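Local atomic coordinates of selenium-binding protein (Sulfolobus tokodaii, PDB entry 2ECE), a protein that is of unknown function but folds as a beta-propeller and may bind selenium. Residues P101-S105 against L401-W405; Y151-L155 against A190-W195; W194-P198 against A454-C460; W340-E344 against G365-H369. All coordinates share one frame; numbering follows the deposited sequence.

Interaction 1. Residues P101-S105 against L401-W405; sequences PGLRS and LYSTW
The guanidinium of Arg104 receives the phenol oxygen of Tyr402 over the centre of one face, with Arg104 CZ 3.4 Å from Tyr402 OH, while Ser403 meets it at an edge. The guanidinium and Tyr402 ring planes are inclined by 42°, which is no parallel stack, and the angles at the guanidinium N-H groups are poor for a bond to the phenol. The edge does the polar work: Arg104 NH2 donates to Ser403 OG at 3.1 Å, almost exactly in the guanidinium plane and with an N-H...O angle of 160°. Beside it, Thr404 CG2 touches the same nitrogen, Arg104 NH2, at 3.5 Å. The Arg104 chain, extended from CG to NE, is what carries the flat group across to this segment. At the rim of the Tyr402 ring, near its plane, Leu103 brings one methyl, CD2 approaching Tyr402 CE2 to 3.5 Å. With CG anti to the backbone N (chi1 -173°), the tyrosine reaches between Leu103 and Arg104 and touches both. Its hydroxyl gives a proton to a water 2.8 Å from Tyr402 OH, and that water in turn donates to the carbonyl of Leu103. Glu72 completes the polar cluster, forming a salt bridge with Arg104 NE and a hydrogen bond with Ser403 OG, and the carbonyl of Glu214 is bonded to both Arg104 NH2 and Thr404 OG1. The contact thus joins the loop between strands 97-101 and 108-112 of one propeller sheet to the start of helix 403-409, which lies between strands 394-398 and 417-423 of another; Leu103 also rests on His141 of strand 140-145.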
loop_
_atom_site.group_PDB
_atom_site.type_symbol
_atom_site.label_atom_id
_atom_site.label_comp_id
_atom_site.label_asym_id
_atom_site.label_seq_id
_atom_site.Cartn_x
_atom_site.Cartn_y
_atom_site.Cartn_z
ATOM N N PRO A 101 2.336 -10.776 5.864
ATOM C CA PRO A 101 1.079 -11.488 6.090
ATOM C C PRO A 101 0.399 -11.982 4.816
ATOM O O PRO A 101 0.655 -11.479 3.719
ATOM C CB PRO A 101 0.236 -10.440 6.802
ATOM C CG PRO A 101 0.588 -9.202 6.005
ATOM C CD PRO A 101 2.112 -9.316 5.862
ATOM N N GLY A 102 -0.474 -12.973 4.971
ATOM C CA GLY A 102 -1.210 -13.482 3.828
ATOM C C GLY A 102 -2.569 -12.808 3.833
ATOM O O GLY A 102 -3.332 -12.951 4.800
ATOM N N LEU A 103 -2.882 -12.061 2.776
ATOM C CA LEU A 103 -4.172 -11.377 2.706
ATOM C C LEU A 103 -5.328 -12.387 2.616
ATOM O O LEU A 103 -6.461 -12.066 2.969
ATOM C CB LEU A 103 -4.204 -10.412 1.514
ATOM C CG LEU A 103 -5.482 -9.594 1.286
ATOM C CD1 LEU A 103 -5.855 -8.796 2.529
ATOM C CD2 LEU A 103 -5.259 -8.660 0.104
ATOM N N ARG A 104 -5.034 -13.597 2.142
ATOM C CA ARG A 104 -6.038 -14.656 2.047
ATOM C C ARG A 104 -5.935 -15.635 3.219
ATOM O O ARG A 104 -6.944 -15.981 3.839
ATOM C CB ARG A 104 -5.894 -15.440 0.728
ATOM C CG ARG A 104 -6.750 -14.921 -0.431
ATOM C CD ARG A 104 -6.660 -15.813 -1.674
ATOM N NE ARG A 104 -7.349 -15.213 -2.818
ATOM C CZ ARG A 104 -8.653 -15.327 -3.063
ATOM N NH1 ARG A 104 -9.427 -16.038 -2.252
ATOM N NH2 ARG A 104 -9.193 -14.687 -4.092
ATOM N N SER A 105 -4.713 -16.055 3.537
ATOM C CA SER A 105 -4.475 -17.029 4.605
ATOM C C SER A 105 -4.486 -16.548 6.053
ATOM O O SER A 105 -4.786 -17.330 6.955
ATOM C CB SER A 105 -3.141 -17.733 4.368
ATOM O OG SER A 105 -2.073 -16.821 4.579
ATOM N N LEU A 401 -3.348 -5.962 -8.287
ATOM C CA LEU A 401 -4.205 -5.412 -7.242
ATOM C C LEU A 401 -4.661 -6.506 -6.278
ATOM O O LEU A 401 -4.440 -6.425 -5.070
ATOM C CB LEU A 401 -5.439 -4.734 -7.863
ATOM C CG LEU A 401 -6.482 -4.158 -6.890
ATOM C CD1 LEU A 401 -5.853 -3.042 -6.065
ATOM C CD2 LEU A 401 -7.689 -3.634 -7.662
ATOM N N TYR A 402 -5.311 -7.525 -6.829
ATOM C CA TYR A 402 -5.814 -8.648 -6.046
ATOM C C TYR A 402 -6.159 -9.795 -7.014
ATOM O O TYR A 402 -6.818 -9.586 -8.031
ATOM C CB TYR A 402 -7.048 -8.210 -5.236
ATOM C CG TYR A 402 -7.549 -9.261 -4.263
ATOM C CD1 TYR A 402 -8.430 -10.262 -4.678
ATOM C CD2 TYR A 402 -7.096 -9.291 -2.942
ATOM C CE1 TYR A 402 -8.845 -11.273 -3.800
ATOM C CE2 TYR A 402 -7.504 -10.292 -2.060
ATOM C CZ TYR A 402 -8.377 -11.280 -2.497
ATOM O OH TYR A 402 -8.781 -12.275 -1.634
ATOM N N SER A 403 -5.690 -10.995 -6.690
ATOM C CA SER A 403 -5.896 -12.187 -7.515
ATOM C C SER A 403 -7.149 -12.201 -8.392
ATOM O O SER A 403 -7.053 -12.173 -9.613
ATOM C CB SER A 403 -5.887 -13.437 -6.628
ATOM O OG SER A 403 -6.925 -13.382 -5.665
ATOM N N THR A 404 -8.321 -12.239 -7.768
ATOM C CA THR A 404 -9.568 -12.290 -8.518
ATOM C C THR A 404 -9.974 -10.996 -9.208
ATOM O O THR A 404 -10.672 -11.032 -10.222
ATOM C CB THR A 404 -10.719 -12.780 -7.625
ATOM O OG1 THR A 404 -10.741 -12.029 -6.406
ATOM C CG2 THR A 404 -10.532 -14.258 -7.304
ATOM N N TRP A 405 -9.545 -9.855 -8.676
ATOM C CA TRP A 405 -9.879 -8.588 -9.312
ATOM C C TRP A 405 -9.022 -8.414 -10.568
ATOM O O TRP A 405 -9.494 -7.878 -11.576
ATOM C CB TRP A 405 -9.673 -7.416 -8.335
ATOM C CG TRP A 405 -10.691 -7.392 -7.220
ATOM C CD1 TRP A 405 -11.132 -8.464 -6.491
ATOM C CD2 TRP A 405 -11.401 -6.249 -6.721
ATOM N NE1 TRP A 405 -12.076 -8.060 -5.578
ATOM C CE2 TRP A 405 -12.259 -6.707 -5.695
ATOM C CE3 TRP A 405 -11.396 -4.883 -7.040
ATOM C CZ2 TRP A 405 -13.108 -5.846 -4.982
ATOM C CZ3 TRP A 405 -12.244 -4.024 -6.327
ATOM C CH2 TRP A 405 -13.088 -4.514 -5.312
HETATM O O HOH W 1 -8.566 -12.002 1.097
#

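Interaction 2. Residues Y151-L155 against A190-W195; sequences YISAL and AYDFWW
Tyr151 turns its CG anti to the carbonyl carbon (chi1 -64°), whereas Phe193 and Trp195 both place CG between the backbone N and the carbonyl carbon (chi1 77° and 47°); these settings bring the three rings together in the space between two strands. Trp195 and Tyr151 form a T-shaped pair in which the indole supplies the edge and the phenol ring the face, their planes nearly perpendicular and the centroid of the indole's six-membered ring 4.8 Å from that of the Tyr151 ring. Trp195 CZ3 stands over the centre of the Tyr151 ring, 3.6 Å from its CG. Phe193 packs beside this pair, with Trp195 CZ3 at its ring edge: its CZ packs tightly on Tyr151 CB at 3.3 Å, and its CD1 lies 3.7 Å from Ser153 CB. Further along, Ser153 OG donates to Tyr191 O at 2.8 Å, reaching that oxygen from outside the carbonyl plane. Near the corner of the chain at Leu155, the methyl of Ala190 touches Ala154 O at 3.6 Å, and a water links Leu155 O with Ala190 N. Strands 151-154 and 193-195 run roughly antiparallel but belong to neighbouring sheets, so side chains rather than paired backbones hold them, as between adjacent blades of a propeller. The interface is therefore mostly apolar and aromatic, and the Ser153 hydroxyl is used twice, donating across to Tyr191 O and accepting from Thr142 N on strand 140-145 of its own sheet; this should fix the serine's rotation, and it gives the buried Tyr191 carbonyl a hydrogen-bond partner.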
loop_
_atom_site.group_PDB
_atom_site.type_symbol
_atom_site.label_atom_id
_atom_site.label_comp_id
_atom_site.label_asym_id
_atom_site.label_seq_id
_atom_site.Cartn_x
_atom_site.Cartn_y
_atom_site.Cartn_z
ATOM N N TYR A 151 1.750 -3.204 14.183
ATOM C CA TYR A 151 0.318 -3.150 13.919
ATOM C C TYR A 151 -0.018 -3.689 12.535
ATOM O O TYR A 151 0.658 -3.368 11.559
ATOM C CB TYR A 151 -0.184 -1.702 14.021
ATOM C CG TYR A 151 -0.066 -1.068 15.389
ATOM C CD1 TYR A 151 1.178 -0.894 16.004
ATOM C CD2 TYR A 151 -1.203 -0.607 16.057
ATOM C CE1 TYR A 151 1.281 -0.271 17.252
ATOM C CE2 TYR A 151 -1.113 0.013 17.297
ATOM C CZ TYR A 151 0.130 0.180 17.890
ATOM O OH TYR A 151 0.218 0.804 19.117
ATOM N N ILE A 152 -1.084 -4.483 12.455
ATOM C CA ILE A 152 -1.504 -5.077 11.192
ATOM C C ILE A 152 -3.011 -4.987 11.043
ATOM O O ILE A 152 -3.747 -5.396 11.932
ATOM C CB ILE A 152 -1.102 -6.571 11.115
ATOM C CG1 ILE A 152 0.400 -6.721 11.397
ATOM C CG2 ILE A 152 -1.449 -7.131 9.742
ATOM C CD1 ILE A 152 0.875 -8.155 11.465
ATOM N N SER A 153 -3.477 -4.458 9.916
ATOM C CA SER A 153 -4.912 -4.350 9.698
ATOM C C SER A 153 -5.457 -5.655 9.118
ATOM O O SER A 153 -4.718 -6.438 8.518
ATOM C CB SER A 153 -5.222 -3.185 8.756
ATOM O OG SER A 153 -4.693 -3.423 7.466
ATOM N N ALA A 154 -6.752 -5.888 9.311
ATOM C CA ALA A 154 -7.402 -7.096 8.812
ATOM C C ALA A 154 -8.780 -6.741 8.255
ATOM O O ALA A 154 -9.500 -5.927 8.828
ATOM C CB ALA A 154 -7.523 -8.134 9.940
ATOM N N LEU A 155 -9.141 -7.358 7.133
ATOM C CA LEU A 155 -10.411 -7.089 6.468
ATOM C C LEU A 155 -11.683 -7.543 7.190
ATOM O O LEU A 155 -12.740 -6.938 7.016
ATOM C CB LEU A 155 -10.392 -7.699 5.065
ATOM C CG LEU A 155 -9.979 -6.859 3.847
ATOM C CD1 LEU A 155 -8.977 -5.787 4.217
ATOM C CD2 LEU A 155 -9.453 -7.786 2.774
ATOM N N ALA A 190 -12.830 -2.100 7.186
ATOM C CA ALA A 190 -11.429 -1.732 7.366
ATOM C C ALA A 190 -10.676 -1.940 6.059
ATOM O O ALA A 190 -11.245 -2.427 5.077
ATOM C CB ALA A 190 -10.789 -2.605 8.465
ATOM N N TYR A 191 -9.411 -1.521 6.048
ATOM C CA TYR A 191 -8.536 -1.736 4.888
ATOM C C TYR A 191 -7.107 -1.302 5.218
ATOM O O TYR A 191 -6.247 -2.131 5.513
ATOM C CB TYR A 191 -9.007 -0.923 3.693
ATOM C CG TYR A 191 -8.156 -1.134 2.456
ATOM C CD1 TYR A 191 -7.201 -0.197 2.042
ATOM C CD2 TYR A 191 -8.265 -2.321 1.736
ATOM C CE1 TYR A 191 -6.368 -0.458 0.934
ATOM C CE2 TYR A 191 -7.449 -2.590 0.644
ATOM C CZ TYR A 191 -6.506 -1.660 0.248
ATOM O OH TYR A 191 -5.712 -1.945 -0.834
ATOM N N ASP A 192 -6.926 0.002 5.373
ATOM C CA ASP A 192 -5.593 0.539 5.645
ATOM C C ASP A 192 -5.656 1.390 6.902
ATOM O O ASP A 192 -6.730 1.625 7.451
ATOM C CB ASP A 192 -5.080 1.379 4.452
ATOM C CG ASP A 192 -3.630 1.817 4.625
ATOM O OD1 ASP A 192 -2.809 0.993 5.092
ATOM O OD2 ASP A 192 -3.307 2.975 4.281
ATOM N N PHE A 193 -4.499 1.833 7.369
ATOM C CA PHE A 193 -4.432 2.671 8.554
ATOM C C PHE A 193 -3.041 3.248 8.663
ATOM O O PHE A 193 -2.097 2.728 8.082
ATOM C CB PHE A 193 -4.701 1.860 9.833
ATOM C CG PHE A 193 -3.522 1.009 10.283
ATOM C CD1 PHE A 193 -3.266 -0.231 9.696
ATOM C CD2 PHE A 193 -2.659 1.463 11.281
ATOM C CE1 PHE A 193 -2.165 -1.007 10.098
ATOM C CE2 PHE A 193 -1.556 0.694 11.690
ATOM C CZ PHE A 193 -1.310 -0.543 11.096
ATOM N N TRP A 194 -2.932 4.347 9.391
ATOM C CA TRP A 194 -1.643 4.942 9.680
ATOM C C TRP A 194 -1.832 5.909 10.837
ATOM O O TRP A 194 -2.866 5.878 11.505
ATOM C CB TRP A 194 -0.986 5.627 8.470
ATOM C CG TRP A 194 0.518 5.474 8.583
ATOM C CD1 TRP A 194 1.206 5.127 9.715
ATOM C CD2 TRP A 194 1.509 5.637 7.551
ATOM N NE1 TRP A 194 2.553 5.059 9.455
ATOM C CE2 TRP A 194 2.771 5.366 8.140
ATOM C CE3 TRP A 194 1.458 5.980 6.192
ATOM C CZ2 TRP A 194 3.970 5.432 7.419
ATOM C CZ3 TRP A 194 2.662 6.047 5.470
ATOM C CH2 TRP A 194 3.896 5.773 6.090
ATOM N N TRP A 195 -0.861 6.774 11.083
ATOM C CA TRP A 195 -0.983 7.644 12.232
ATOM C C TRP A 195 -0.087 8.874 12.190
ATOM O O TRP A 195 0.736 9.046 11.289
ATOM C CB TRP A 195 -0.637 6.815 13.485
ATOM C CG TRP A 195 0.658 5.982 13.323
ATOM C CD1 TRP A 195 1.848 6.416 12.809
ATOM C CD2 TRP A 195 0.867 4.593 13.678
ATOM N NE1 TRP A 195 2.778 5.401 12.817
ATOM C CE2 TRP A 195 2.206 4.273 13.342
ATOM C CE3 TRP A 195 0.057 3.597 14.243
ATOM C CZ2 TRP A 195 2.754 2.994 13.554
ATOM C CZ3 TRP A 195 0.607 2.315 14.454
ATOM C CH2 TRP A 195 1.943 2.033 14.107
HETATM O O HOH W 2 -13.491 -4.640 5.817
#

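Interaction 3. Residues W194-P198 against A454-C460; sequences WWNLP and ASSDSYC
Trp194 points its CB from strand 194-196 toward the 454-460 segment, and the indole beyond it runs along that segment's backbone. CD1, the first ring atom past CG, lies over one face of the neighbouring Trp195 ring, toward its rim. NE1 comes next and packs against Ser458, 3.8 Å from its CB. Around the six-membered ring, CZ2 nears Asp457 O at 3.4 Å, and CH2, at the tip, closes on Ser455 O at 3.3 Å, while CZ3 lies by Ser455 CA. The ring thus spans the 455-458 backbone, and its stack with His144 adds a contact from the adjoining sheet. With an alanine here the indole is gone, and the resulting gap is likely to let the 455-458 backbone and the rings of His144 and Trp195 shift. Trp195 is held separately: its NE1 donates to Ser458 OG at 3.0 Å, the oxygen lying close to the indole plane and the N-H...O angle being 159°. Leu197 covers the face of Trp195 opposite Trp194 with CD2 and brings CD1 to within 3.4 Å of Ser458 OG. Its CB packs on Cys460 SG at 3.8 Å, and Pro198 CG touches the same sulfur. A water joins Leu197 N to Tyr459 O. Cys460 is disulfide-bonded to Cys86, and Asp457 forms a salt bridge with Arg95, which hold the C-terminal segment to other parts of the chain. Across the contact itself, the irregular tail is pinned to the strand by one directed indole bond and a water bridge, and the rest of the interface is mostly packing.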
loop_
_atom_site.group_PDB
_atom_site.type_symbol
_atom_site.label_atom_id
_atom_site.label_comp_id
_atom_site.label_asym_id
_atom_site.label_seq_id
_atom_site.Cartn_x
_atom_site.Cartn_y
_atom_site.Cartn_z
ATOM N N TRP A 194 -2.932 4.347 9.391
ATOM C CA TRP A 194 -1.643 4.942 9.680
ATOM C C TRP A 194 -1.832 5.909 10.837
ATOM O O TRP A 194 -2.866 5.878 11.505
ATOM C CB TRP A 194 -0.986 5.627 8.470
ATOM C CG TRP A 194 0.518 5.474 8.583
ATOM C CD1 TRP A 194 1.206 5.127 9.715
ATOM C CD2 TRP A 194 1.509 5.637 7.551
ATOM N NE1 TRP A 194 2.553 5.059 9.455
ATOM C CE2 TRP A 194 2.771 5.366 8.140
ATOM C CE3 TRP A 194 1.458 5.980 6.192
ATOM C CZ2 TRP A 194 3.970 5.432 7.419
ATOM C CZ3 TRP A 194 2.662 6.047 5.470
ATOM C CH2 TRP A 194 3.896 5.773 6.090
ATOM N N TRP A 195 -0.861 6.774 11.083
ATOM C CA TRP A 195 -0.983 7.644 12.232
ATOM C C TRP A 195 -0.087 8.874 12.190
ATOM O O TRP A 195 0.736 9.046 11.289
ATOM C CB TRP A 195 -0.637 6.815 13.485
ATOM C CG TRP A 195 0.658 5.982 13.323
ATOM C CD1 TRP A 195 1.848 6.416 12.809
ATOM C CD2 TRP A 195 0.867 4.593 13.678
ATOM N NE1 TRP A 195 2.778 5.401 12.817
ATOM C CE2 TRP A 195 2.206 4.273 13.342
ATOM C CE3 TRP A 195 0.057 3.597 14.243
ATOM C CZ2 TRP A 195 2.754 2.994 13.554
ATOM C CZ3 TRP A 195 0.607 2.315 14.454
ATOM C CH2 TRP A 195 1.943 2.033 14.107
ATOM N N ASN A 196 -0.286 9.730 13.181
ATOM C CA ASN A 196 0.535 10.905 13.404
ATOM C C ASN A 196 0.869 10.598 14.857
ATOM O O ASN A 196 0.046 10.806 15.750
ATOM C CB ASN A 196 -0.262 12.204 13.321
ATOM C CG ASN A 196 0.605 13.419 13.608
ATOM O OD1 ASN A 196 1.252 13.492 14.652
ATOM N ND2 ASN A 196 0.628 14.373 12.681
ATOM N N LEU A 197 2.066 10.077 15.086
ATOM C CA LEU A 197 2.466 9.668 16.425
ATOM C C LEU A 197 2.502 10.722 17.527
ATOM O O LEU A 197 1.932 10.512 18.590
ATOM C CB LEU A 197 3.809 8.922 16.355
ATOM C CG LEU A 197 3.727 7.600 15.570
ATOM C CD1 LEU A 197 5.120 7.030 15.344
ATOM C CD2 LEU A 197 2.862 6.609 16.327
ATOM N N PRO A 198 3.148 11.873 17.291
ATOM C CA PRO A 198 3.181 12.873 18.367
ATOM C C PRO A 198 1.808 13.414 18.761
ATOM O O PRO A 198 1.576 13.764 19.921
ATOM C CB PRO A 198 4.103 13.956 17.801
ATOM C CG PRO A 198 5.000 13.176 16.857
ATOM C CD PRO A 198 3.994 12.288 16.163
ATOM N N ALA A 454 9.226 5.814 1.374
ATOM C CA ALA A 454 8.193 6.802 1.652
ATOM C C ALA A 454 6.899 6.314 2.316
ATOM O O ALA A 454 6.068 7.141 2.703
ATOM C CB ALA A 454 7.854 7.548 0.366
ATOM N N SER A 455 6.707 5.004 2.451
ATOM C CA SER A 455 5.480 4.510 3.077
ATOM C C SER A 455 5.749 3.485 4.171
ATOM O O SER A 455 4.820 2.903 4.729
ATOM C CB SER A 455 4.547 3.889 2.029
ATOM O OG SER A 455 4.976 2.590 1.653
ATOM N N SER A 456 7.019 3.287 4.490
ATOM C CA SER A 456 7.405 2.311 5.498
ATOM C C SER A 456 7.647 2.892 6.886
ATOM O O SER A 456 7.509 2.181 7.880
ATOM C CB SER A 456 8.677 1.593 5.057
ATOM O OG SER A 456 9.777 2.489 5.072
ATOM N N ASP A 457 8.013 4.175 6.945
ATOM C CA ASP A 457 8.336 4.845 8.204
ATOM C C ASP A 457 7.515 6.086 8.526
ATOM O O ASP A 457 7.079 6.806 7.635
ATOM C CB ASP A 457 9.805 5.290 8.203
ATOM C CG ASP A 457 10.778 4.138 8.228
ATOM O OD1 ASP A 457 10.604 3.192 7.432
ATOM O OD2 ASP A 457 11.725 4.194 9.037
ATOM N N SER A 458 7.318 6.327 9.817
ATOM C CA SER A 458 6.633 7.531 10.277
ATOM C C SER A 458 7.659 8.143 11.229
ATOM O O SER A 458 8.486 7.430 11.794
ATOM C CB SER A 458 5.311 7.210 10.991
ATOM O OG SER A 458 5.500 6.311 12.064
ATOM N N TYR A 459 7.627 9.457 11.396
ATOM C CA TYR A 459 8.621 10.109 12.238
ATOM C C TYR A 459 8.047 10.880 13.427
ATOM O O TYR A 459 6.882 11.288 13.410
ATOM C CB TYR A 459 9.464 11.024 11.350
ATOM C CG TYR A 459 9.875 10.345 10.057
ATOM C CD1 TYR A 459 9.056 10.398 8.924
ATOM C CD2 TYR A 459 11.040 9.585 9.989
ATOM C CE1 TYR A 459 9.386 9.704 7.759
ATOM C CE2 TYR A 459 11.381 8.886 8.827
ATOM C CZ TYR A 459 10.548 8.949 7.722
ATOM O OH TYR A 459 10.871 8.241 6.591
ATOM N N CYS A 460 8.864 11.062 14.462
ATOM C CA CYS A 460 8.420 11.795 15.641
ATOM C C CYS A 460 9.036 13.184 15.765
ATOM O O CYS A 460 8.757 13.902 16.720
ATOM C CB CYS A 460 8.697 10.995 16.917
ATOM S SG CYS A 460 7.292 9.939 17.389
HETATM O O HOH W 3 4.232 10.369 13.166
#

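Interaction 4. Residues W340-E344 against G365-H369; sequences WGIGE and GGIFH
His369 and Glu344 make the central polar contact, with His369 NE2 donating to Glu344 OE2 at 2.7 Å. The bond is nearly straight, 173° at the hydrogen, lies in the imidazole plane and uses the anti lone pair of the carboxylate oxygen; carboxylate and ring are almost coplanar. Gly343 O sits at the ring's edge, 3.3 Å from His369 CD2, and the methyl CG2 of Ile342 comes to 3.5 Å from His369 NE2. Phe368 CD2 leans over one imidazole face. Behind these groups two backbone bonds fix the 367-369 turn: Ile367 N donates to Gly341 O at 2.8 Å, and His369 N to Ile342 O at 3.2 Å. Such closeness depends on two glycines, Gly343 CA lying 3.5 Å from Gly366 CA; a side chain on either would collide with the opposite backbone. Gly343 and Glu344 form a G1 beta bulge where strand 344-349 begins. Farther out, Arg346 makes a salt bridge with Glu344 OE1, and Val319 of strand 318-319 packs on Ile342, Ile367 and Phe368. A leucine in place of His369 would probably leave Glu344 OE2 without its mate in this contact and the carboxylate freer to turn. Histidine and arginine thus divide the two carboxylate oxygens between them, which would tend to hold the acid flat and stabilise its negative charge within a buried junction of two loops.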
loop_
_atom_site.group_PDB
_atom_site.type_symbol
_atom_site.label_atom_id
_atom_site.label_comp_id
_atom_site.label_asym_id
_atom_site.label_seq_id
_atom_site.Cartn_x
_atom_site.Cartn_y
_atom_site.Cartn_z
ATOM N N TRP A 340 -4.893 2.343 -12.151
ATOM C CA TRP A 340 -4.911 0.942 -12.533
ATOM C C TRP A 340 -5.887 0.622 -13.660
ATOM O O TRP A 340 -5.797 -0.435 -14.274
ATOM C CB TRP A 340 -5.244 0.102 -11.304
ATOM C CG TRP A 340 -4.957 -1.346 -11.472
ATOM C CD1 TRP A 340 -3.732 -1.926 -11.659
ATOM C CD2 TRP A 340 -5.904 -2.417 -11.405
ATOM N NE1 TRP A 340 -3.860 -3.300 -11.704
ATOM C CE2 TRP A 340 -5.183 -3.624 -11.555
ATOM C CE3 TRP A 340 -7.295 -2.473 -11.239
ATOM C CZ2 TRP A 340 -5.804 -4.872 -11.530
ATOM C CZ3 TRP A 340 -7.914 -3.722 -11.215
ATOM C CH2 TRP A 340 -7.167 -4.899 -11.364
ATOM N N GLY A 341 -6.821 1.531 -13.924
ATOM C CA GLY A 341 -7.779 1.302 -14.991
ATOM C C GLY A 341 -7.267 1.884 -16.293
ATOM O O GLY A 341 -7.011 1.164 -17.257
ATOM N N ILE A 342 -7.095 3.201 -16.312
ATOM C CA ILE A 342 -6.611 3.885 -17.501
ATOM C C ILE A 342 -5.172 3.519 -17.880
ATOM O O ILE A 342 -4.864 3.349 -19.064
ATOM C CB ILE A 342 -6.760 5.411 -17.322
ATOM C CG1 ILE A 342 -8.239 5.780 -17.473
ATOM C CG2 ILE A 342 -5.876 6.156 -18.322
ATOM C CD1 ILE A 342 -8.594 7.147 -16.965
ATOM N N GLY A 343 -4.296 3.392 -16.883
ATOM C CA GLY A 343 -2.911 3.032 -17.148
ATOM C C GLY A 343 -1.909 4.166 -17.003
ATOM O O GLY A 343 -1.167 4.473 -17.939
ATOM N N GLU A 344 -1.862 4.782 -15.825
ATOM C CA GLU A 344 -0.937 5.889 -15.607
ATOM C C GLU A 344 -0.414 5.989 -14.177
ATOM O O GLU A 344 -0.949 5.379 -13.247
ATOM C CB GLU A 344 -1.616 7.231 -15.925
ATOM C CG GLU A 344 -2.228 7.393 -17.316
ATOM C CD GLU A 344 -2.978 8.720 -17.464
ATOM O OE1 GLU A 344 -3.066 9.473 -16.467
ATOM O OE2 GLU A 344 -3.485 9.012 -18.567
ATOM N N GLY A 365 0.830 0.265 -19.594
ATOM C CA GLY A 365 -0.273 -0.679 -19.707
ATOM C C GLY A 365 -1.627 0.012 -19.690
ATOM O O GLY A 365 -1.825 1.013 -20.376
ATOM N N GLY A 366 -2.565 -0.524 -18.913
ATOM C CA GLY A 366 -3.882 0.081 -18.810
ATOM C C GLY A 366 -4.890 -0.379 -19.847
ATOM O O GLY A 366 -4.538 -0.677 -20.992
ATOM N N ILE A 367 -6.153 -0.445 -19.445
ATOM C CA ILE A 367 -7.206 -0.850 -20.366
ATOM C C ILE A 367 -7.363 0.250 -21.417
ATOM O O ILE A 367 -7.691 -0.022 -22.573
ATOM C CB ILE A 367 -8.545 -1.048 -19.629
ATOM C CG1 ILE A 367 -8.424 -2.193 -18.621
ATOM C CG2 ILE A 367 -9.652 -1.335 -20.628
ATOM C CD1 ILE A 367 -9.582 -2.279 -17.648
ATOM N N PHE A 368 -7.112 1.495 -21.014
ATOM C CA PHE A 368 -7.237 2.621 -21.929
ATOM C C PHE A 368 -6.016 2.830 -22.821
ATOM O O PHE A 368 -6.140 2.825 -24.043
ATOM C CB PHE A 368 -7.523 3.915 -21.162
ATOM C CG PHE A 368 -7.810 5.094 -22.054
ATOM C CD1 PHE A 368 -8.994 5.159 -22.788
ATOM C CD2 PHE A 368 -6.885 6.129 -22.182
ATOM C CE1 PHE A 368 -9.254 6.236 -23.636
ATOM C CE2 PHE A 368 -7.134 7.213 -23.029
ATOM C CZ PHE A 368 -8.320 7.266 -23.757
ATOM N N HIS A 369 -4.841 3.003 -22.217
ATOM C CA HIS A 369 -3.610 3.239 -22.978
ATOM C C HIS A 369 -2.962 2.008 -23.617
ATOM O O HIS A 369 -2.378 2.112 -24.695
ATOM C CB HIS A 369 -2.544 3.907 -22.101
ATOM C CG HIS A 369 -2.909 5.275 -21.615
ATOM N ND1 HIS A 369 -3.236 6.309 -22.466
ATOM C CD2 HIS A 369 -2.943 5.793 -20.364
ATOM C CE1 HIS A 369 -3.454 7.405 -21.761
ATOM N NE2 HIS A 369 -3.284 7.118 -20.482
#

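The four contacts lie in a beta-propeller built from seven antiparallel sheets. Interactions 1 and 2 link different sheets, interaction 3 fastens the C-terminal tail to strand 193-196, and interaction 4 joins two loops at the end of one sheet. Along the chain, interactions 2 and 4 come in series, both nested inside the loop closed by interaction 1, whereas interaction 3 crosses interaction 1. Interactions 2 and 3 share strand 193-196, with centres about 14 Å apart. Interaction 1 touches two others: Leu103 CD1 meets Leu155 CD2 of interaction 2 at 3.7 Å, and Leu401 packs on Trp340 of interaction 4. Interactions 3 and 4, with centres about 31 Å apart, lie on opposite sides of the chain's centre.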